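Leucine--tRNA ligase (Agrobacterium radiobacter, PDB 5AH5) probably charges tRNA(Leu) with leucine at the expense of ATP, as an aminoacyl-tRNA synthetase that also carries an editing domain. Local coordinates at residues F33-Y41 with T489-Y500; S460-K470 with A480-D488. All coordinates share one frame; numbering follows the deposited sequence.

Contact 1 of 2, residues F33-Y41 with T489-Y500. With LSS (5'-O-(L-leucylsulfamoyl)adenosine), chain I.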
loop_
_atom_site.group_PDB
_atom_site.type_symbol
_atom_site.label_atom_id
_atom_site.label_comp_id
_atom_site.label_asym_id
_atom_site.label_seq_id
_atom_site.Cartn_x
_atom_site.Cartn_y
_atom_site.Cartn_z
ATOM N N PHE B 33 16.868 -8.552 0.548
ATOM C CA PHE B 33 15.590 -8.280 -0.080
ATOM C C PHE B 33 14.506 -8.276 0.998
ATOM O O PHE B 33 14.357 -9.222 1.688
ATOM C CB PHE B 33 15.275 -9.358 -1.093
ATOM C CG PHE B 33 14.207 -8.946 -2.075
ATOM C CD1 PHE B 33 14.495 -8.075 -3.108
ATOM C CD2 PHE B 33 12.928 -9.435 -1.970
ATOM C CE1 PHE B 33 13.502 -7.687 -4.006
ATOM C CE2 PHE B 33 11.946 -9.056 -2.893
ATOM C CZ PHE B 33 12.206 -8.188 -3.885
ATOM N N TYR B 34 13.744 -7.221 1.057
ATOM C CA TYR B 34 12.677 -7.030 2.032
ATOM C C TYR B 34 11.330 -6.950 1.301
ATOM O O TYR B 34 11.024 -5.960 0.698
ATOM C CB TYR B 34 12.945 -5.717 2.770
ATOM C CG TYR B 34 12.089 -5.414 4.027
ATOM C CD1 TYR B 34 11.218 -6.332 4.558
ATOM C CD2 TYR B 34 12.232 -4.200 4.694
ATOM C CE1 TYR B 34 10.470 -6.026 5.687
ATOM C CE2 TYR B 34 11.499 -3.892 5.844
ATOM C CZ TYR B 34 10.655 -4.830 6.336
ATOM O OH TYR B 34 9.903 -4.530 7.430
ATOM N N VAL B 35 10.549 -7.982 1.411
ATOM C CA VAL B 35 9.217 -7.998 0.843
ATOM C C VAL B 35 8.226 -8.059 2.001
ATOM O O VAL B 35 8.361 -8.884 2.838
ATOM C CB VAL B 35 8.972 -9.220 -0.068
ATOM C CG1 VAL B 35 9.529 -10.515 0.473
ATOM C CG2 VAL B 35 7.492 -9.393 -0.379
ATOM N N LEU B 36 7.230 -7.190 2.015
ATOM C CA LEU B 36 6.154 -7.338 2.989
ATOM C C LEU B 36 4.846 -6.952 2.416
ATOM O O LEU B 36 4.794 -6.394 1.326
ATOM C CB LEU B 36 6.462 -6.511 4.231
ATOM C CG LEU B 36 6.243 -5.017 4.362
ATOM C CD1 LEU B 36 6.395 -4.599 5.813
ATOM C CD2 LEU B 36 7.202 -4.270 3.533
ATOM N N GLU B 37 3.811 -7.238 3.186
ATOM C CA GLU B 37 2.442 -6.990 2.834
ATOM C C GLU B 37 1.818 -6.207 3.989
ATOM O O GLU B 37 2.340 -6.204 5.133
ATOM C CB GLU B 37 1.672 -8.282 2.771
ATOM C CG GLU B 37 2.162 -9.353 1.823
ATOM C CD GLU B 37 2.928 -10.432 2.508
ATOM O OE1 GLU B 37 2.648 -10.693 3.704
ATOM O OE2 GLU B 37 3.805 -11.064 1.830
ATOM N N MET B 38 0.697 -5.566 3.700
ATOM C CA MET B 38 -0.000 -4.782 4.730
ATOM C C MET B 38 -0.548 -5.686 5.806
ATOM O O MET B 38 -1.432 -6.534 5.562
ATOM C CB MET B 38 -1.066 -3.875 4.136
ATOM C CG MET B 38 -0.496 -2.718 3.379
ATOM S SD MET B 38 -1.863 -1.748 2.744
ATOM C CE MET B 38 -1.062 -0.735 1.547
ATOM N N PHE B 39 0.068 -5.576 7.001
ATOM C CA PHE B 39 -0.298 -6.441 8.160
ATOM C C PHE B 39 -1.764 -6.267 8.585
ATOM O O PHE B 39 -2.328 -5.226 8.374
ATOM C CB PHE B 39 0.759 -6.361 9.293
ATOM C CG PHE B 39 0.718 -5.122 10.197
ATOM C CD1 PHE B 39 0.350 -3.864 9.747
ATOM C CD2 PHE B 39 1.216 -5.214 11.503
ATOM C CE1 PHE B 39 0.398 -2.783 10.589
ATOM C CE2 PHE B 39 1.254 -4.114 12.337
ATOM C CZ PHE B 39 0.885 -2.897 11.889
ATOM N N PRO B 40 -2.437 -7.339 8.949
ATOM C CA PRO B 40 -3.847 -7.279 9.133
ATOM C C PRO B 40 -4.332 -6.733 10.519
ATOM O O PRO B 40 -3.661 -6.923 11.519
ATOM C CB PRO B 40 -4.253 -8.712 9.046
ATOM C CG PRO B 40 -3.137 -9.446 9.570
ATOM C CD PRO B 40 -1.923 -8.671 9.173
ATOM N N TYR B 41 -5.519 -6.130 10.551
ATOM C CA TYR B 41 -6.190 -5.793 11.837
ATOM C C TYR B 41 -6.611 -7.068 12.515
ATOM O O TYR B 41 -7.156 -7.996 11.913
ATOM C CB TYR B 41 -7.416 -4.887 11.632
ATOM C CG TYR B 41 -7.080 -3.467 11.155
ATOM C CD1 TYR B 41 -6.260 -2.635 11.925
ATOM C CD2 TYR B 41 -7.585 -2.952 9.942
ATOM C CE1 TYR B 41 -5.987 -1.359 11.553
ATOM C CE2 TYR B 41 -7.281 -1.626 9.551
ATOM C CZ TYR B 41 -6.461 -0.868 10.333
ATOM O OH TYR B 41 -6.095 0.417 9.989
ATOM N N THR B 489 -4.640 4.049 15.844
ATOM C CA THR B 489 -4.064 2.875 15.155
ATOM C C THR B 489 -3.085 3.219 13.995
ATOM O O THR B 489 -2.095 2.531 13.808
ATOM C CB THR B 489 -5.144 1.915 14.647
ATOM O OG1 THR B 489 -4.529 0.788 14.033
ATOM C CG2 THR B 489 -6.121 2.545 13.648
ATOM N N PHE B 490 -3.301 4.337 13.305
ATOM C CA PHE B 490 -2.394 4.714 12.236
ATOM C C PHE B 490 -1.049 5.267 12.689
ATOM O O PHE B 490 -0.084 5.320 11.886
ATOM C CB PHE B 490 -3.076 5.615 11.206
ATOM C CG PHE B 490 -4.140 4.896 10.437
ATOM C CD1 PHE B 490 -3.781 4.029 9.385
ATOM C CD2 PHE B 490 -5.484 5.080 10.723
ATOM C CE1 PHE B 490 -4.754 3.417 8.629
ATOM C CE2 PHE B 490 -6.466 4.415 10.008
ATOM C CZ PHE B 490 -6.092 3.564 8.959
ATOM N N VAL B 491 -0.930 5.565 13.979
ATOM C CA VAL B 491 0.395 5.848 14.555
ATOM C C VAL B 491 1.140 4.543 14.602
ATOM O O VAL B 491 2.233 4.500 14.119
ATOM C CB VAL B 491 0.364 6.539 15.980
ATOM C CG1 VAL B 491 1.785 6.824 16.494
ATOM C CG2 VAL B 491 -0.359 7.871 15.874
ATOM N N ASP B 492 0.536 3.465 15.118
ATOM C CA ASP B 492 1.218 2.195 15.221
ATOM C C ASP B 492 1.771 1.767 13.821
ATOM O O ASP B 492 2.916 1.362 13.661
ATOM C CB ASP B 492 0.293 1.084 15.662
ATOM C CG ASP B 492 -0.491 1.369 17.006
ATOM O OD1 ASP B 492 -0.522 2.497 17.553
ATOM O OD2 ASP B 492 -1.138 0.410 17.435
ATOM N N SER B 493 0.897 1.818 12.840
ATOM C CA SER B 493 1.180 1.276 11.556
ATOM C C SER B 493 1.992 2.234 10.695
ATOM O O SER B 493 2.310 1.873 9.606
ATOM C CB SER B 493 -0.149 0.849 10.886
ATOM O OG SER B 493 -1.054 1.916 10.722
ATOM N N SER B 494 2.325 3.452 11.173
ATOM C CA SER B 494 3.102 4.354 10.407
ATOM C C SER B 494 4.608 4.032 10.343
ATOM O O SER B 494 5.302 4.611 9.512
ATOM C CB SER B 494 2.910 5.792 10.886
ATOM O OG SER B 494 3.520 6.002 12.155
ATOM N N TRP B 495 5.095 3.165 11.224
ATOM C CA TRP B 495 6.506 2.839 11.352
ATOM C C TRP B 495 6.763 1.356 11.664
ATOM O O TRP B 495 7.897 0.953 11.838
ATOM C CB TRP B 495 7.111 3.714 12.419
ATOM C CG TRP B 495 6.744 3.287 13.840
ATOM C CD1 TRP B 495 5.576 3.538 14.463
ATOM C CD2 TRP B 495 7.520 2.503 14.760
ATOM N NE1 TRP B 495 5.562 2.980 15.731
ATOM C CE2 TRP B 495 6.744 2.335 15.932
ATOM C CE3 TRP B 495 8.801 1.965 14.735
ATOM C CZ2 TRP B 495 7.200 1.629 17.018
ATOM C CZ3 TRP B 495 9.248 1.274 15.778
ATOM C CH2 TRP B 495 8.458 1.122 16.952
ATOM N N TYR B 496 5.739 0.511 11.688
ATOM C CA TYR B 496 5.947 -0.903 12.094
ATOM C C TYR B 496 6.959 -1.690 11.284
ATOM O O TYR B 496 7.556 -2.678 11.776
ATOM C CB TYR B 496 4.614 -1.665 12.049
ATOM C CG TYR B 496 4.067 -2.076 10.655
ATOM C CD1 TYR B 496 3.514 -1.154 9.799
ATOM C CD2 TYR B 496 4.085 -3.394 10.251
ATOM C CE1 TYR B 496 2.993 -1.529 8.556
ATOM C CE2 TYR B 496 3.566 -3.799 9.006
ATOM C CZ TYR B 496 3.048 -2.869 8.162
ATOM O OH TYR B 496 2.540 -3.245 6.938
ATOM N N PHE B 497 7.024 -1.337 10.000
ATOM C CA PHE B 497 7.937 -1.951 9.061
ATOM C C PHE B 497 9.414 -1.687 9.456
ATOM O O PHE B 497 10.316 -2.458 9.061
ATOM C CB PHE B 497 7.643 -1.481 7.592
ATOM C CG PHE B 497 7.475 0.013 7.472
ATOM C CD1 PHE B 497 8.545 0.823 7.280
ATOM C CD2 PHE B 497 6.255 0.603 7.646
ATOM C CE1 PHE B 497 8.391 2.179 7.230
ATOM C CE2 PHE B 497 6.091 1.976 7.609
ATOM C CZ PHE B 497 7.170 2.765 7.422
ATOM N N LEU B 498 9.672 -0.562 10.129
ATOM C CA LEU B 498 10.975 -0.318 10.758
ATOM C C LEU B 498 11.253 -1.063 12.067
ATOM O O LEU B 498 12.399 -0.993 12.577
ATOM C CB LEU B 498 11.201 1.193 10.969
ATOM C CG LEU B 498 10.929 2.065 9.787
ATOM C CD1 LEU B 498 10.972 3.532 10.184
ATOM C CD2 LEU B 498 11.878 1.691 8.655
ATOM N N ARG B 499 10.249 -1.767 12.612
ATOM C CA ARG B 499 10.389 -2.462 13.865
ATOM C C ARG B 499 10.618 -3.918 13.683
ATOM O O ARG B 499 11.304 -4.573 14.516
ATOM C CB ARG B 499 9.127 -2.223 14.738
ATOM C CG ARG B 499 9.059 -3.008 16.032
ATOM C CD ARG B 499 10.038 -2.428 17.046
ATOM N NE ARG B 499 9.897 -3.042 18.373
ATOM C CZ ARG B 499 10.688 -2.765 19.427
ATOM N NH1 ARG B 499 11.671 -1.877 19.314
ATOM N NH2 ARG B 499 10.482 -3.392 20.568
ATOM N N TYR B 500 10.046 -4.478 12.619
ATOM C CA TYR B 500 10.210 -5.909 12.340
ATOM C C TYR B 500 11.683 -6.377 12.392
ATOM O O TYR B 500 11.974 -7.538 12.762
ATOM C CB TYR B 500 9.688 -6.185 10.937
ATOM C CG TYR B 500 8.212 -6.381 10.705
ATOM C CD1 TYR B 500 7.480 -7.293 11.474
ATOM C CD2 TYR B 500 7.586 -5.818 9.565
ATOM C CE1 TYR B 500 6.134 -7.517 11.219
ATOM C CE2 TYR B 500 6.253 -6.061 9.296
ATOM C CZ TYR B 500 5.536 -6.929 10.113
ATOM O OH TYR B 500 4.207 -7.228 9.890
HETATM C C1 LSS I . -5.373 -3.277 7.228
HETATM N N1 LSS I . -9.463 -8.523 -1.234
HETATM O O1 LSS I . -5.876 -2.745 6.263
HETATM S S1 LSS I . -6.738 -5.312 6.954
HETATM C C2 LSS I . -8.185 -8.182 -1.378
HETATM N N2 LSS I . -5.710 -4.482 7.651
HETATM O O2 LSS I . -6.172 -4.540 1.280
HETATM N N3 LSS I . -7.426 -7.721 -0.360
HETATM O O3 LSS I . -3.579 -4.948 2.126
HETATM C C4 LSS I . -7.993 -7.608 0.864
HETATM N N4 LSS I . -4.056 -3.140 9.346
HETATM O O4 LSS I . -5.487 -7.363 3.313
HETATM C C5 LSS I . -9.345 -7.864 1.055
HETATM O O5 LSS I . -6.194 -5.632 5.487
HETATM C C6 LSS I . -10.092 -8.306 -0.024
HETATM N N6 LSS I . -11.400 -8.617 0.172
HETATM C C7 LSS I . -1.974 -1.397 7.823
HETATM N N7 LSS I . -9.636 -7.611 2.357
HETATM C C8 LSS I . -8.504 -7.152 2.958
HETATM C C9 LSS I . -3.072 -2.270 7.209
HETATM N N9 LSS I . -7.502 -7.185 2.040
HETATM C CA LSS I . -4.351 -2.522 8.027
HETATM C C10 LSS I . -2.475 0.053 7.896
HETATM C C11 LSS I . -0.665 -1.592 6.976
HETATM O O1A LSS I . -8.081 -4.766 6.713
HETATM C C21 LSS I . -6.130 -6.748 2.209
HETATM C C22 LSS I . -6.033 -5.283 2.457
HETATM C C23 LSS I . -4.648 -5.138 3.093
HETATM C C24 LSS I . -4.540 -6.453 3.838
HETATM C C25 LSS I . -4.973 -6.340 5.300
HETATM O O2A LSS I . -6.865 -6.630 7.538
HETATM O O HOH W 1 3.690 -7.145 7.369
HETATM O O HOH W 2 -3.328 0.841 11.514
#

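Contact 2 of 2, residues S460-K470 with A480-D488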
loop_
_atom_site.group_PDB
_atom_site.type_symbol
_atom_site.label_atom_id
_atom_site.label_comp_id
_atom_site.label_asym_id
_atom_site.label_seq_id
_atom_site.Cartn_x
_atom_site.Cartn_y
_atom_site.Cartn_z
ATOM N N SER B 460 -13.299 10.409 28.441
ATOM C CA SER B 460 -12.708 9.237 27.767
ATOM C C SER B 460 -12.752 8.025 28.688
ATOM O O SER B 460 -12.769 8.193 29.880
ATOM C CB SER B 460 -11.246 9.507 27.439
ATOM O OG SER B 460 -10.452 9.197 28.589
ATOM N N PRO B 461 -12.662 6.799 28.137
ATOM C CA PRO B 461 -12.706 5.630 29.005
ATOM C C PRO B 461 -11.579 5.602 30.066
ATOM O O PRO B 461 -11.834 5.154 31.200
ATOM C CB PRO B 461 -12.594 4.464 28.036
ATOM C CG PRO B 461 -13.136 4.972 26.740
ATOM C CD PRO B 461 -12.887 6.447 26.711
ATOM N N LEU B 462 -10.377 6.077 29.728
ATOM C CA LEU B 462 -9.281 5.990 30.726
ATOM C C LEU B 462 -9.482 6.994 31.831
ATOM O O LEU B 462 -9.116 6.720 32.943
ATOM C CB LEU B 462 -7.907 6.191 30.119
ATOM C CG LEU B 462 -7.422 5.030 29.249
ATOM C CD1 LEU B 462 -6.237 5.481 28.390
ATOM C CD2 LEU B 462 -7.085 3.852 30.126
ATOM N N SER B 463 -10.040 8.166 31.498
ATOM C CA SER B 463 -10.340 9.197 32.452
ATOM C C SER B 463 -11.243 8.755 33.618
ATOM O O SER B 463 -11.264 9.408 34.605
ATOM C CB SER B 463 -10.994 10.423 31.772
ATOM O OG SER B 463 -12.369 10.172 31.638
ATOM N N ARG B 464 -11.960 7.651 33.482
ATOM C CA ARG B 464 -12.886 7.152 34.479
ATOM C C ARG B 464 -12.192 6.311 35.509
ATOM O O ARG B 464 -12.850 5.830 36.450
ATOM C CB ARG B 464 -13.937 6.260 33.797
ATOM C CG ARG B 464 -14.786 7.020 32.792
ATOM C CD ARG B 464 -15.519 6.086 31.847
ATOM N NE ARG B 464 -15.900 6.810 30.651
ATOM C CZ ARG B 464 -16.339 6.257 29.531
ATOM N NH1 ARG B 464 -16.542 4.950 29.422
ATOM N NH2 ARG B 464 -16.567 7.056 28.517
ATOM N N ASP B 465 -10.901 6.050 35.280
ATOM C CA ASP B 465 -10.158 5.115 36.089
ATOM C C ASP B 465 -9.261 5.946 36.929
ATOM O O ASP B 465 -8.147 6.230 36.511
ATOM C CB ASP B 465 -9.298 4.168 35.239
ATOM C CG ASP B 465 -8.667 3.075 36.074
ATOM O OD1 ASP B 465 -8.354 3.364 37.271
ATOM O OD2 ASP B 465 -8.504 1.928 35.585
ATOM N N GLU B 466 -9.719 6.252 38.141
ATOM C CA GLU B 466 -9.053 7.208 38.999
ATOM C C GLU B 466 -7.703 6.746 39.481
ATOM O O GLU B 466 -6.824 7.572 39.529
ATOM C CB GLU B 466 -9.950 7.615 40.225
ATOM C CG GLU B 466 -9.475 8.883 40.925
ATOM C CD GLU B 466 -10.405 9.364 42.060
ATOM O OE1 GLU B 466 -10.546 8.635 43.074
ATOM O OE2 GLU B 466 -10.997 10.465 41.913
ATOM N N SER B 467 -7.507 5.472 39.823
ATOM C CA SER B 467 -6.178 5.074 40.252
ATOM C C SER B 467 -5.224 5.018 39.079
ATOM O O SER B 467 -4.089 5.533 39.180
ATOM C CB SER B 467 -6.118 3.790 41.044
ATOM O OG SER B 467 -6.956 2.807 40.534
ATOM N N TRP B 468 -5.677 4.530 37.922
ATOM C CA TRP B 468 -4.764 4.603 36.714
ATOM C C TRP B 468 -4.405 6.050 36.386
ATOM O O TRP B 468 -3.251 6.374 36.102
ATOM C CB TRP B 468 -5.385 3.883 35.561
ATOM C CG TRP B 468 -4.408 3.764 34.360
ATOM C CD1 TRP B 468 -3.585 2.718 34.071
ATOM C CD2 TRP B 468 -4.237 4.719 33.341
ATOM N NE1 TRP B 468 -2.900 2.993 32.902
ATOM C CE2 TRP B 468 -3.270 4.228 32.454
ATOM C CE3 TRP B 468 -4.819 5.949 33.072
ATOM C CZ2 TRP B 468 -2.888 4.931 31.289
ATOM C CZ3 TRP B 468 -4.424 6.648 31.935
ATOM C CH2 TRP B 468 -3.441 6.145 31.081
ATOM N N MET B 469 -5.353 6.975 36.475
ATOM C CA MET B 469 -5.056 8.377 36.154
ATOM C C MET B 469 -4.075 9.154 37.080
ATOM O O MET B 469 -3.470 10.175 36.657
ATOM C CB MET B 469 -6.374 9.180 36.080
ATOM C CG MET B 469 -7.243 8.826 34.880
ATOM S SD MET B 469 -6.492 9.415 33.335
ATOM C CE MET B 469 -6.865 11.151 33.375
ATOM N N LYS B 470 -3.997 8.734 38.344
ATOM C CA LYS B 470 -3.106 9.364 39.336
ATOM C C LYS B 470 -1.652 9.177 38.988
ATOM O O LYS B 470 -1.227 8.073 38.750
ATOM C CB LYS B 470 -3.322 8.759 40.739
ATOM C CG LYS B 470 -4.600 9.248 41.387
ATOM C CD LYS B 470 -4.889 8.597 42.734
ATOM C CE LYS B 470 -6.143 9.222 43.363
ATOM N NZ LYS B 470 -6.887 8.309 44.293
ATOM N N ALA B 480 -0.670 14.813 40.052
ATOM C CA ALA B 480 -1.005 15.255 38.678
ATOM C C ALA B 480 -1.810 14.152 37.967
ATOM O O ALA B 480 -2.229 13.197 38.617
ATOM C CB ALA B 480 0.284 15.583 37.946
ATOM N N ALA B 481 -2.029 14.273 36.654
ATOM C CA ALA B 481 -2.926 13.352 35.960
ATOM C C ALA B 481 -2.295 12.836 34.637
ATOM O O ALA B 481 -1.632 13.578 33.945
ATOM C CB ALA B 481 -4.265 14.055 35.702
ATOM N N ARG B 482 -2.478 11.565 34.338
ATOM C CA ARG B 482 -2.026 11.027 33.042
ATOM C C ARG B 482 -2.869 11.636 31.950
ATOM O O ARG B 482 -3.959 12.131 32.214
ATOM C CB ARG B 482 -2.164 9.527 32.988
ATOM C CG ARG B 482 -1.268 8.866 33.945
ATOM C CD ARG B 482 -1.160 7.405 33.607
ATOM N NE ARG B 482 -0.360 6.770 34.593
ATOM C CZ ARG B 482 0.957 6.958 34.741
ATOM N NH1 ARG B 482 1.655 7.760 33.935
ATOM N NH2 ARG B 482 1.583 6.298 35.711
ATOM N N ASP B 483 -2.356 11.640 30.731
ATOM C CA ASP B 483 -3.187 11.978 29.592
ATOM C C ASP B 483 -4.300 10.938 29.497
ATOM O O ASP B 483 -4.012 9.762 29.580
ATOM C CB ASP B 483 -2.362 12.013 28.298
ATOM C CG ASP B 483 -3.128 12.672 27.174
ATOM O OD1 ASP B 483 -4.077 12.072 26.635
ATOM O OD2 ASP B 483 -2.845 13.850 26.917
ATOM N N PRO B 484 -5.578 11.372 29.383
ATOM C CA PRO B 484 -6.674 10.406 29.327
ATOM C C PRO B 484 -6.899 9.691 27.951
ATOM O O PRO B 484 -7.794 8.821 27.865
ATOM C CB PRO B 484 -7.883 11.269 29.668
ATOM C CG PRO B 484 -7.551 12.628 29.076
ATOM C CD PRO B 484 -6.070 12.764 29.242
ATOM N N ASP B 485 -6.123 10.058 26.928
ATOM C CA ASP B 485 -6.362 9.610 25.520
ATOM C C ASP B 485 -5.277 8.662 25.041
ATOM O O ASP B 485 -4.167 8.597 25.650
ATOM C CB ASP B 485 -6.455 10.808 24.581
ATOM C CG ASP B 485 -7.701 11.664 24.844
ATOM O OD1 ASP B 485 -8.629 11.154 25.517
ATOM O OD2 ASP B 485 -7.762 12.821 24.381
ATOM N N THR B 486 -5.623 7.910 23.981
ATOM C CA THR B 486 -4.744 6.935 23.386
ATOM C C THR B 486 -4.359 7.333 21.956
ATOM O O THR B 486 -4.966 8.237 21.335
ATOM C CB THR B 486 -5.288 5.532 23.492
ATOM O OG1 THR B 486 -6.558 5.400 22.831
ATOM C CG2 THR B 486 -5.388 5.120 24.941
ATOM N N MET B 487 -3.349 6.674 21.436
ATOM C CA MET B 487 -2.906 6.980 20.092
ATOM C C MET B 487 -3.772 6.256 19.054
ATOM O O MET B 487 -4.101 5.076 19.161
ATOM C CB MET B 487 -1.431 6.607 19.929
ATOM C CG MET B 487 -0.507 7.357 20.866
ATOM S SD MET B 487 1.213 7.022 20.513
ATOM C CE MET B 487 2.037 7.269 22.108
ATOM N N ASP B 488 -4.117 6.962 18.012
ATOM C CA ASP B 488 -4.762 6.283 16.853
ATOM C C ASP B 488 -3.942 5.111 16.253
ATOM O O ASP B 488 -2.725 5.172 16.248
ATOM C CB ASP B 488 -5.055 7.277 15.775
ATOM C CG ASP B 488 -6.034 6.697 14.723
ATOM O OD1 ASP B 488 -7.274 6.511 15.029
ATOM O OD2 ASP B 488 -5.516 6.417 13.597
HETATM O O HOH W 3 -9.312 6.616 26.827
#

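Contact 1 of 2, residues F33-Y41 with T489-Y500
L36 and F497 bring the two backbones within 8.3 Å, CA to CA, where strand 33-37 runs out into the loop 38-41 and faces the turns of 489-500. F39 has the largest share of the contact, stacked on Y496. Its CG sits between its own backbone N and carbonyl carbon (chi1 78°), and Y496 adopts the same setting, which lays the two rings face to face, planes 6° apart and centroids 3.5 Å apart. Flat rings can meet this closely over their whole width, and the tyrosine adds a hydroxyl: Y496 OH accepts a weak bond from F39 N at 3.4 Å and also hydrogen-bonds Y523. Farther back along the strand, Y34 OH donates to F497 O at 2.7 Å, in the carbonyl plane on a lone pair, while L36 CD1 fills the angle between F497 CB and the edge of Y500. Y500 OH is 2.6 Å from a water that donates to E37 O. A second water joins Y41 OH, T489 OG1 and S493 OG, linking three hydroxyls.

The amino nitrogen N4 of the leucylsulfamoyl adenosine gives a hydrogen bond to F39 O (2.9 Å) and lies over the centre of the Y41 ring; D78 also bonds the ligand. The leucyl methyl C11 reaches the edge of F39, and C10 lies 3.7 Å from S493 OG. A backbone carbonyl and an aromatic face would probably favour a protonated amino group, while the edge of F39, with the Y496 and S493 hydroxyls beside it, borders the leucyl branches: the contact shapes the amino-acid end of the pocket.

Contact 2 of 2, residues S460-K470 with A480-D488
W468 turns its CG anti to the backbone N (chi1 -172°), which swings the indole toward 480-488, and the chain of R482, extended from CG to NE, crosses it at about a right angle and brings CD over its face. R482 CD sits 3.6 Å from the centroid of the six-membered ring, a CH-pi contact; L462 CD2 covers the opposite face. Arginine suits this place because its methylenes pack on the ring while NE makes a weak bond to W468 O. Alongside, R482 N donates to M469 O at 2.9 Å. The methionine, bent at chi2 and chi3, sets CE against P484 CB (3.8 Å), beside R482 O.

Polar groups and one apolar contact close the other end. S460 OG donates to P484 O (2.8 Å) from above the carbonyl plane and accepts from S463 N, an ST motif; a water bridges P484 O and L462 N. L462 CD1 packs against T486 CG2. D483 OD1 takes D485 N in an Asx turn, and its OD2 is held by H431 and W189.

The side chain of A480 lies about 6 Å from the zinc ion. Short helix 466-469, N-capped by D465, leans on strand 479-482, K470 pairs with A481 in an antiparallel bridge, and strand 425-432 flanks both 479-482 and 486-487.

Overall arrangement
From the N terminus, the chain forms strand 32-37 of the parallel catalytic sheet and the start of the predicted HIGH region, then travels through 447 residues, the editing domain among them, before 489-500 returns to close contact 1. Contact 2 lies wholly within that excursion. It closes a short loop of nine residues, 471-479, which brings in the zinc ligands C473 and C476 to join C432 and C435. The two contacts, centres about 27 Å apart, do not cross, and strand 486-487 leads through D488 into helix 489-492. One continuous run of chain thus joins the peripheral zinc-binding module to the leucyl-adenylate analogue's pocket.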